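Local coordinates for S-M checkpoint control protein rad4 (Schizosaccharomyces pombe, PDB 4BU0) that acts as a scaffold in DNA replication and the S-M checkpoint, its BRCT1,2 module binding phosphorylated Crb2 to establish the DNA damage checkpoint, at residues P6-D18 against A34-I48. Residues are numbered along the deposited sequence; the frame is centred on the assembly and turned at random.
Sequences PLKGFVICCTSID and AAYRSDFTKDVTHLI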
ATOM      1  N   PRO A   6     -22.764 -14.832  -0.168  1.00 12.80           N
ATOM      2  CA  PRO A   6     -22.455 -13.792   0.832  1.00 12.35           C
ATOM      3  C   PRO A   6     -21.931 -12.504   0.220  1.00 13.29           C
ATOM      4  O   PRO A   6     -22.079 -11.453   0.847  1.00 13.02           O
ATOM      5  CB  PRO A   6     -21.341 -14.405   1.690  1.00 14.97           C
ATOM      6  CG  PRO A   6     -21.352 -15.842   1.402  1.00 19.05           C
ATOM      7  CD  PRO A   6     -21.955 -16.053   0.056  1.00 14.18           C
ATOM      8  N   LEU A   7     -21.257 -12.590  -0.976  1.00  9.49           N
ATOM      9  CA  LEU A   7     -20.689 -11.385  -1.590  1.00  7.70           C
ATOM     10  C   LEU A   7     -21.562 -10.807  -2.695  1.00 10.15           C
ATOM     11  O   LEU A   7     -21.070 -10.018  -3.493  1.00  9.85           O
ATOM     12  CB  LEU A   7     -19.259 -11.625  -2.109  1.00  7.52           C
ATOM     13  CG  LEU A   7     -18.215 -11.966  -1.035  1.00  9.66           C
ATOM     14  CD1 LEU A   7     -16.819 -11.950  -1.658  1.00 10.17           C
ATOM     15  CD2 LEU A   7     -18.246 -10.961   0.151  1.00  9.78           C
ATOM     16  N   LYS A   8     -22.875 -11.127  -2.715  1.00 10.77           N
ATOM     17  CA  LYS A   8     -23.771 -10.466  -3.669  1.00 11.68           C
ATOM     18  C   LYS A   8     -23.686  -8.933  -3.481  1.00 12.42           C
ATOM     19  O   LYS A   8     -23.661  -8.462  -2.339  1.00 12.95           O
ATOM     20  CB  LYS A   8     -25.214 -10.942  -3.442  1.00 13.54           C
ATOM     21  CG  LYS A   8     -26.206 -10.307  -4.428  1.00 24.66           C
ATOM     22  CD  LYS A   8     -27.577 -10.982  -4.354  1.00 33.48           C
ATOM     23  CE  LYS A   8     -28.498 -10.446  -5.430  1.00 52.03           C
ATOM     24  NZ  LYS A   8     -29.861 -11.046  -5.354  1.00 65.77           N
ATOM     25  N   GLY A   9     -23.522  -8.215  -4.585  1.00 12.38           N
ATOM     26  CA  GLY A   9     -23.409  -6.765  -4.523  1.00 12.42           C
ATOM     27  C   GLY A   9     -21.980  -6.263  -4.446  1.00 15.88           C
ATOM     28  O   GLY A   9     -21.733  -5.066  -4.664  1.00 16.36           O
ATOM     29  N   PHE A  10     -21.018  -7.158  -4.115  1.00 10.55           N
ATOM     30  CA  PHE A  10     -19.612  -6.746  -4.119  1.00  9.82           C
ATOM     31  C   PHE A  10     -19.080  -6.760  -5.532  1.00 10.63           C
ATOM     32  O   PHE A  10     -19.471  -7.620  -6.329  1.00 10.59           O
ATOM     33  CB  PHE A  10     -18.755  -7.698  -3.262  1.00 10.24           C
ATOM     34  CG  PHE A  10     -18.847  -7.539  -1.776  1.00 10.58           C
ATOM     35  CD1 PHE A  10     -20.050  -7.760  -1.107  1.00 12.19           C
ATOM     36  CD2 PHE A  10     -17.709  -7.272  -1.023  1.00 12.91           C
ATOM     37  CE1 PHE A  10     -20.124  -7.632   0.283  1.00 12.44           C
ATOM     38  CE2 PHE A  10     -17.777  -7.166   0.376  1.00 15.00           C
ATOM     39  CZ  PHE A  10     -18.983  -7.330   1.016  1.00 12.98           C
ATOM     40  N   VAL A  11     -18.155  -5.830  -5.854  1.00  8.24           N
ATOM     41  CA  VAL A  11     -17.548  -5.732  -7.180  1.00  8.50           C
ATOM     42  C   VAL A  11     -16.061  -5.640  -6.908  1.00 10.61           C
ATOM     43  O   VAL A  11     -15.588  -4.625  -6.386  1.00  9.99           O
ATOM     44  CB  VAL A  11     -18.103  -4.568  -8.031  1.00 11.88           C
ATOM     45  CG1 VAL A  11     -17.453  -4.564  -9.411  1.00 12.08           C
ATOM     46  CG2 VAL A  11     -19.629  -4.667  -8.158  1.00 11.74           C
ATOM     47  N   ILE A  12     -15.353  -6.730  -7.203  1.00  8.16           N
ATOM     48  CA  ILE A  12     -13.935  -6.824  -6.857  0.72  7.33           C
ATOM     49  C   ILE A  12     -13.035  -6.640  -8.060  1.00 10.32           C
ATOM     50  O   ILE A  12     -13.329  -7.094  -9.151  1.00 11.12           O
ATOM     51  CB  ILE A  12     -13.739  -8.199  -6.177  0.72 10.17           C
ATOM     52  CG1 ILE A  12     -14.461  -8.190  -4.794  0.72 10.41           C
ATOM     53  CG2 ILE A  12     -12.241  -8.614  -6.070  0.72 11.90           C
ATOM     54  CD1 ILE A  12     -14.739  -9.542  -4.212  0.72 16.18           C
ATOM     55  N   CYS A  13     -11.894  -5.951  -7.832  1.00  9.51           N
ATOM     56  CA  CYS A  13     -10.886  -5.678  -8.850  1.00  9.75           C
ATOM     57  C   CYS A  13      -9.529  -5.930  -8.200  1.00 11.69           C
ATOM     58  O   CYS A  13      -9.432  -5.734  -6.984  1.00 10.71           O
ATOM     59  CB  CYS A  13     -11.036  -4.227  -9.301  1.00 11.17           C
ATOM     60  SG  CYS A  13      -9.950  -3.728 -10.659  1.00 14.43           S
ATOM     61  N   CYS A  14      -8.511  -6.372  -8.974  1.00  9.67           N
ATOM     62  CA  CYS A  14      -7.151  -6.580  -8.456  1.00  9.73           C
ATOM     63  C   CYS A  14      -6.199  -5.587  -9.071  1.00 11.99           C
ATOM     64  O   CYS A  14      -6.375  -5.170 -10.234  1.00 11.80           O
ATOM     65  CB  CYS A  14      -6.645  -7.996  -8.735  1.00 10.40           C
ATOM     66  SG  CYS A  14      -7.551  -9.299  -7.876  1.00 14.45           S
ATOM     67  N   THR A  15      -5.111  -5.276  -8.331  1.00  8.60           N
ATOM     68  CA  THR A  15      -4.009  -4.496  -8.888  1.00  8.92           C
ATOM     69  C   THR A  15      -2.715  -5.116  -8.389  1.00 12.87           C
ATOM     70  O   THR A  15      -2.577  -5.387  -7.185  1.00 11.24           O
ATOM     71  CB  THR A  15      -4.110  -2.986  -8.634  1.00 13.97           C
ATOM     72  OG1 THR A  15      -3.066  -2.344  -9.373  1.00 13.40           O
ATOM     73  CG2 THR A  15      -4.018  -2.578  -7.163  1.00 12.25           C
ATOM     74  N   SER A  16      -1.763  -5.379  -9.329  1.00 12.30           N
ATOM     75  CA  SER A  16      -0.465  -5.982  -9.008  0.66 11.30           C
ATOM     76  C   SER A  16      -0.587  -7.287  -8.230  1.00 13.73           C
ATOM     77  O   SER A  16       0.119  -7.522  -7.235  1.00 14.07           O
ATOM     78  CB  SER A  16       0.425  -5.000  -8.254  0.66 14.45           C
ATOM     79  OG  SER A  16       0.958  -4.061  -9.168  0.66 18.78           O
ATOM     80  N   ILE A  17      -1.479  -8.172  -8.701  1.00 11.42           N
ATOM     81  CA  ILE A  17      -1.666  -9.502  -8.161  1.00 10.88           C
ATOM     82  C   ILE A  17      -1.234 -10.441  -9.284  1.00 14.62           C
ATOM     83  O   ILE A  17      -1.705 -10.267 -10.408  1.00 14.25           O
ATOM     84  CB  ILE A  17      -3.114  -9.770  -7.667  1.00 12.26           C
ATOM     85  CG1 ILE A  17      -3.531  -8.729  -6.573  1.00 12.60           C
ATOM     86  CG2 ILE A  17      -3.248 -11.200  -7.138  1.00 11.98           C
ATOM     87  CD1 ILE A  17      -2.781  -8.863  -5.210  1.00 13.65           C
ATOM     88  N   ASP A  18      -0.346 -11.393  -8.982  1.00 15.27           N
ATOM     89  CA  ASP A  18       0.162 -12.363  -9.967  0.62 15.64           C
ATOM     90  C   ASP A  18      -0.988 -13.210 -10.536  1.00 18.50           C
ATOM     91  O   ASP A  18      -1.995 -13.427  -9.852  1.00 16.83           O
ATOM     92  CB  ASP A  18       1.226 -13.258  -9.326  0.62 17.72           C
ATOM     93  CG  ASP A  18       2.521 -12.557  -8.918  0.62 29.98           C
ATOM     94  OD1 ASP A  18       2.707 -11.370  -9.288  0.62 30.29           O
ATOM     95  OD2 ASP A  18       3.353 -13.199  -8.241  0.62 37.40           O
ATOM     96  N   ALA A  34     -19.812 -12.503  -5.819  1.00  8.73           N
ATOM     97  CA  ALA A  34     -19.351 -11.168  -6.217  1.00  8.38           C
ATOM     98  C   ALA A  34     -19.234 -11.058  -7.721  1.00 10.54           C
ATOM     99  O   ALA A  34     -19.150 -12.064  -8.451  1.00 11.24           O
ATOM    100  CB  ALA A  34     -17.977 -10.887  -5.609  1.00  9.22           C
ATOM    101  N   ALA A  35     -19.162  -9.820  -8.198  1.00  8.50           N
ATOM    102  CA  ALA A  35     -18.770  -9.566  -9.565  1.00  8.66           C
ATOM    103  C   ALA A  35     -17.248  -9.390  -9.528  1.00 10.11           C
ATOM    104  O   ALA A  35     -16.702  -8.908  -8.525  1.00 10.28           O
ATOM    105  CB  ALA A  35     -19.448  -8.289 -10.097  1.00  9.53           C
ATOM    106  N   TYR A  36     -16.565  -9.774 -10.576  1.00  8.75           N
ATOM    107  CA  TYR A  36     -15.122  -9.620 -10.683  1.00  9.33           C
ATOM    108  C   TYR A  36     -14.840  -8.819 -11.921  1.00 12.93           C
ATOM    109  O   TYR A  36     -15.275  -9.204 -13.027  1.00 11.20           O
ATOM    110  CB  TYR A  36     -14.407 -10.980 -10.744  1.00 10.83           C
ATOM    111  CG  TYR A  36     -12.917 -10.805 -10.902  1.00 14.52           C
ATOM    112  CD1 TYR A  36     -12.119 -10.469  -9.811  1.00 16.91           C
ATOM    113  CD2 TYR A  36     -12.313 -10.879 -12.155  1.00 15.54           C
ATOM    114  CE1 TYR A  36     -10.753 -10.244  -9.957  1.00 18.74           C
ATOM    115  CE2 TYR A  36     -10.949 -10.645 -12.316  1.00 16.78           C
ATOM    116  CZ  TYR A  36     -10.177 -10.314 -11.213  1.00 21.64           C
ATOM    117  OH  TYR A  36      -8.823 -10.121 -11.337  1.00 25.46           O
ATOM    118  N   ARG A  37     -14.106  -7.700 -11.758  1.00 10.59           N
ATOM    119  CA  ARG A  37     -13.798  -6.818 -12.877  1.00 10.94           C
ATOM    120  C   ARG A  37     -12.297  -6.710 -13.098  1.00 15.73           C
ATOM    121  O   ARG A  37     -11.545  -6.440 -12.142  1.00 14.16           O
ATOM    122  CB  ARG A  37     -14.401  -5.426 -12.642  1.00 11.29           C
ATOM    123  CG  ARG A  37     -15.912  -5.378 -12.559  1.00 12.56           C
ATOM    124  CD  ARG A  37     -16.578  -5.589 -13.928  1.00 14.59           C
ATOM    125  NE  ARG A  37     -18.014  -5.818 -13.789  1.00 13.34           N
ATOM    126  CZ  ARG A  37     -18.577  -7.021 -13.676  1.00 13.22           C
ATOM    127  NH1 ARG A  37     -17.824  -8.128 -13.706  1.00 12.82           N
ATOM    128  NH2 ARG A  37     -19.881  -7.131 -13.515  1.00 13.52           N
ATOM    129  N   SER A  38     -11.853  -6.935 -14.360  1.00 13.16           N
ATOM    130  CA  SER A  38     -10.437  -6.842 -14.720  0.69 13.39           C
ATOM    131  C   SER A  38     -10.050  -5.362 -14.826  1.00 17.47           C
ATOM    132  O   SER A  38      -8.943  -4.993 -14.424  1.00 17.62           O
ATOM    133  CB  SER A  38     -10.178  -7.589 -16.022  0.69 17.79           C
ATOM    134  OG  SER A  38     -11.170  -7.220 -16.962  0.69 21.14           O
ATOM    135  N   ASP A  39     -10.949  -4.520 -15.354  1.00 14.85           N
ATOM    136  CA  ASP A  39     -10.769  -3.066 -15.391  1.00 15.15           C
ATOM    137  C   ASP A  39     -11.283  -2.505 -14.078  1.00 17.32           C
ATOM    138  O   ASP A  39     -12.195  -3.075 -13.456  1.00 15.82           O
ATOM    139  CB  ASP A  39     -11.558  -2.412 -16.557  1.00 17.25           C
ATOM    140  CG  ASP A  39     -11.083  -2.763 -17.954  1.00 25.12           C
ATOM    141  OD1 ASP A  39      -9.867  -2.998 -18.134  1.00 24.60           O
ATOM    142  OD2 ASP A  39     -11.923  -2.752 -18.884  1.00 29.53           O
ATOM    143  N   PHE A  40     -10.756  -1.355 -13.667  1.00 12.86           N
ATOM    144  CA  PHE A  40     -11.286  -0.698 -12.506  1.00 12.45           C
ATOM    145  C   PHE A  40     -12.499   0.108 -13.009  1.00 18.15           C
ATOM    146  O   PHE A  40     -12.328   1.180 -13.597  1.00 17.84           O
ATOM    147  CB  PHE A  40     -10.178   0.172 -11.882  1.00 13.80           C
ATOM    148  CG  PHE A  40     -10.458   0.931 -10.603  1.00 15.12           C
ATOM    149  CD1 PHE A  40     -11.760   1.143 -10.161  1.00 16.26           C
ATOM    150  CD2 PHE A  40      -9.414   1.488  -9.864  1.00 17.78           C
ATOM    151  CE1 PHE A  40     -12.017   1.875  -8.995  1.00 18.35           C
ATOM    152  CE2 PHE A  40      -9.672   2.232  -8.710  1.00 20.29           C
ATOM    153  CZ  PHE A  40     -10.965   2.393  -8.259  1.00 17.59           C
ATOM    154  N   THR A  41     -13.709  -0.421 -12.806  1.00 14.16           N
ATOM    155  CA  THR A  41     -14.925   0.257 -13.244  1.00 14.08           C
ATOM    156  C   THR A  41     -15.502   1.106 -12.116  1.00 18.38           C
ATOM    157  O   THR A  41     -15.153   0.937 -10.947  1.00 16.41           O
ATOM    158  CB  THR A  41     -15.942  -0.775 -13.749  1.00 19.66           C
ATOM    159  OG1 THR A  41     -16.295  -1.584 -12.631  1.00 21.67           O
ATOM    160  CG2 THR A  41     -15.400  -1.643 -14.884  1.00 21.56           C
ATOM    161  N   LYS A  42     -16.413   2.044 -12.454  1.00 17.01           N
ATOM    162  CA  LYS A  42     -17.020   2.919 -11.459  1.00 17.95           C
ATOM    163  C   LYS A  42     -17.724   2.175 -10.324  1.00 21.05           C
ATOM    164  O   LYS A  42     -17.793   2.696  -9.205  1.00 22.19           O
ATOM    165  CB  LYS A  42     -18.028   3.859 -12.146  1.00 21.55           C
ATOM    166  CG  LYS A  42     -18.212   5.184 -11.421  1.00 43.11           C
ATOM    167  N   ASP A  43     -18.215   0.943 -10.595  1.00 18.28           N
ATOM    168  CA  ASP A  43     -18.953   0.224  -9.568  1.00 18.43           C
ATOM    169  C   ASP A  43     -18.095  -0.679  -8.682  1.00 17.85           C
ATOM    170  O   ASP A  43     -18.647  -1.283  -7.762  1.00 16.63           O
ATOM    171  CB  ASP A  43     -20.110  -0.566 -10.175  1.00 21.37           C
ATOM    172  CG  ASP A  43     -19.739  -1.628 -11.177  1.00 32.26           C
ATOM    173  OD1 ASP A  43     -18.635  -1.548 -11.749  1.00 34.86           O
ATOM    174  OD2 ASP A  43     -20.574  -2.509 -11.431  1.00 39.74           O
ATOM    175  N   VAL A  44     -16.763  -0.695  -8.879  1.00 13.53           N
ATOM    176  CA  VAL A  44     -15.884  -1.459  -7.994  1.00 11.75           C
ATOM    177  C   VAL A  44     -16.113  -1.039  -6.535  1.00 14.66           C
ATOM    178  O   VAL A  44     -16.251   0.164  -6.225  1.00 14.85           O
ATOM    179  CB  VAL A  44     -14.407  -1.293  -8.423  1.00 13.26           C
ATOM    180  CG1 VAL A  44     -13.426  -1.755  -7.328  1.00 13.28           C
ATOM    181  CG2 VAL A  44     -14.143  -2.047  -9.714  1.00 13.01           C
ATOM    182  N   THR A  45     -16.154  -2.026  -5.618  1.00 10.17           N
ATOM    183  CA  THR A  45     -16.349  -1.747  -4.205  1.00 10.11           C
ATOM    184  C   THR A  45     -15.078  -2.074  -3.398  1.00 11.49           C
ATOM    185  O   THR A  45     -14.857  -1.521  -2.310  1.00 12.09           O
ATOM    186  CB  THR A  45     -17.558  -2.527  -3.662  1.00 12.61           C
ATOM    187  OG1 THR A  45     -17.334  -3.941  -3.798  1.00 10.03           O
ATOM    188  CG2 THR A  45     -18.856  -2.170  -4.387  1.00 11.65           C
ATOM    189  N   HIS A  46     -14.306  -3.076  -3.874  1.00  8.92           N
ATOM    190  CA  HIS A  46     -13.134  -3.568  -3.173  1.00  8.03           C
ATOM    191  C   HIS A  46     -12.012  -3.764  -4.159  1.00 10.36           C
ATOM    192  O   HIS A  46     -12.212  -4.408  -5.192  1.00  9.78           O
ATOM    193  CB  HIS A  46     -13.457  -4.891  -2.461  1.00  7.71           C
ATOM    194  CG  HIS A  46     -14.446  -4.715  -1.341  1.00  9.58           C
ATOM    195  ND1 HIS A  46     -15.790  -4.407  -1.596  1.00 10.92           N
ATOM    196  CD2 HIS A  46     -14.259  -4.749   0.005  1.00 10.15           C
ATOM    197  CE1 HIS A  46     -16.353  -4.235  -0.406  1.00 10.53           C
ATOM    198  NE2 HIS A  46     -15.488  -4.458   0.588  1.00 10.71           N
ATOM    199  N   LEU A  47     -10.829  -3.187  -3.856  1.00  8.78           N
ATOM    200  CA  LEU A  47      -9.656  -3.311  -4.704  1.00  8.63           C
ATOM    201  C   LEU A  47      -8.630  -4.127  -3.934  1.00  9.59           C
ATOM    202  O   LEU A  47      -8.155  -3.693  -2.886  1.00  9.55           O
ATOM    203  CB  LEU A  47      -9.098  -1.915  -5.088  1.00  9.14           C
ATOM    204  CG  LEU A  47      -7.823  -1.889  -5.902  1.00 12.02           C
ATOM    205  CD1 LEU A  47      -8.060  -2.419  -7.355  1.00 12.36           C
ATOM    206  CD2 LEU A  47      -7.273  -0.439  -5.971  1.00 13.99           C
ATOM    207  N   ILE A  48      -8.304  -5.311  -4.466  1.00  7.95           N
ATOM    208  CA  ILE A  48      -7.320  -6.191  -3.837  1.00  7.26           C
ATOM    209  C   ILE A  48      -5.979  -5.771  -4.428  1.00  9.82           C
ATOM    210  O   ILE A  48      -5.799  -5.833  -5.639  1.00 10.15           O
ATOM    211  CB  ILE A  48      -7.692  -7.670  -4.102  1.00  9.97           C
ATOM    212  CG1 ILE A  48      -9.063  -7.989  -3.399  1.00 10.18           C
ATOM    213  CG2 ILE A  48      -6.551  -8.595  -3.585  1.00 11.76           C
ATOM    214  CD1 ILE A  48      -9.635  -9.327  -3.848  1.00 13.28           C
TER
HETATM  215  O   HOH W   1      -8.785  -7.286 -11.632  1.00 18.92           O
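In the parallel sheet of the first BRCT domain, central strand 11-15 is flanked by strand 35-36, its partner in a right-handed beta-alpha-beta crossover through helix 19-31, and by strand 46-48. Ile12 bonds to the first neighbour through both its backbone polar atoms: N donates to Ala35 O, and Ile12 O accepts from Arg37 N at 2.8 Å. Towards the second, Val11 O accepts from both Thr45 N and His46 N. Thr45 OG1 also receives Val11 N (2.9 Å) in a straight bond. Where the strands part beyond Ile12, a water accepts from Cys14 N (2.8 Å), donates to Arg37 O and bonds to Tyr36 OH. The Tyr36 ring, carried by an extended chi1 of 178°, lies along strand 11-15 and meets Cys14 SG at its edge. A leucine in its place has neither hydroxyl nor ring, and would probably leave the water more loosely held and Cys14 SG without its aromatic neighbour. Thr15 OG1 and Ser16 N hydrogen-bond a modified side chain of the bound peptide, placing this strand end in the phosphopeptide site. Near the opposite end, the Phe10 and His46 rings are offset and scarcely overlap, planes 25° apart, with Phe10 CD2 over one imidazole face, 3.4 Å from His46 CE1.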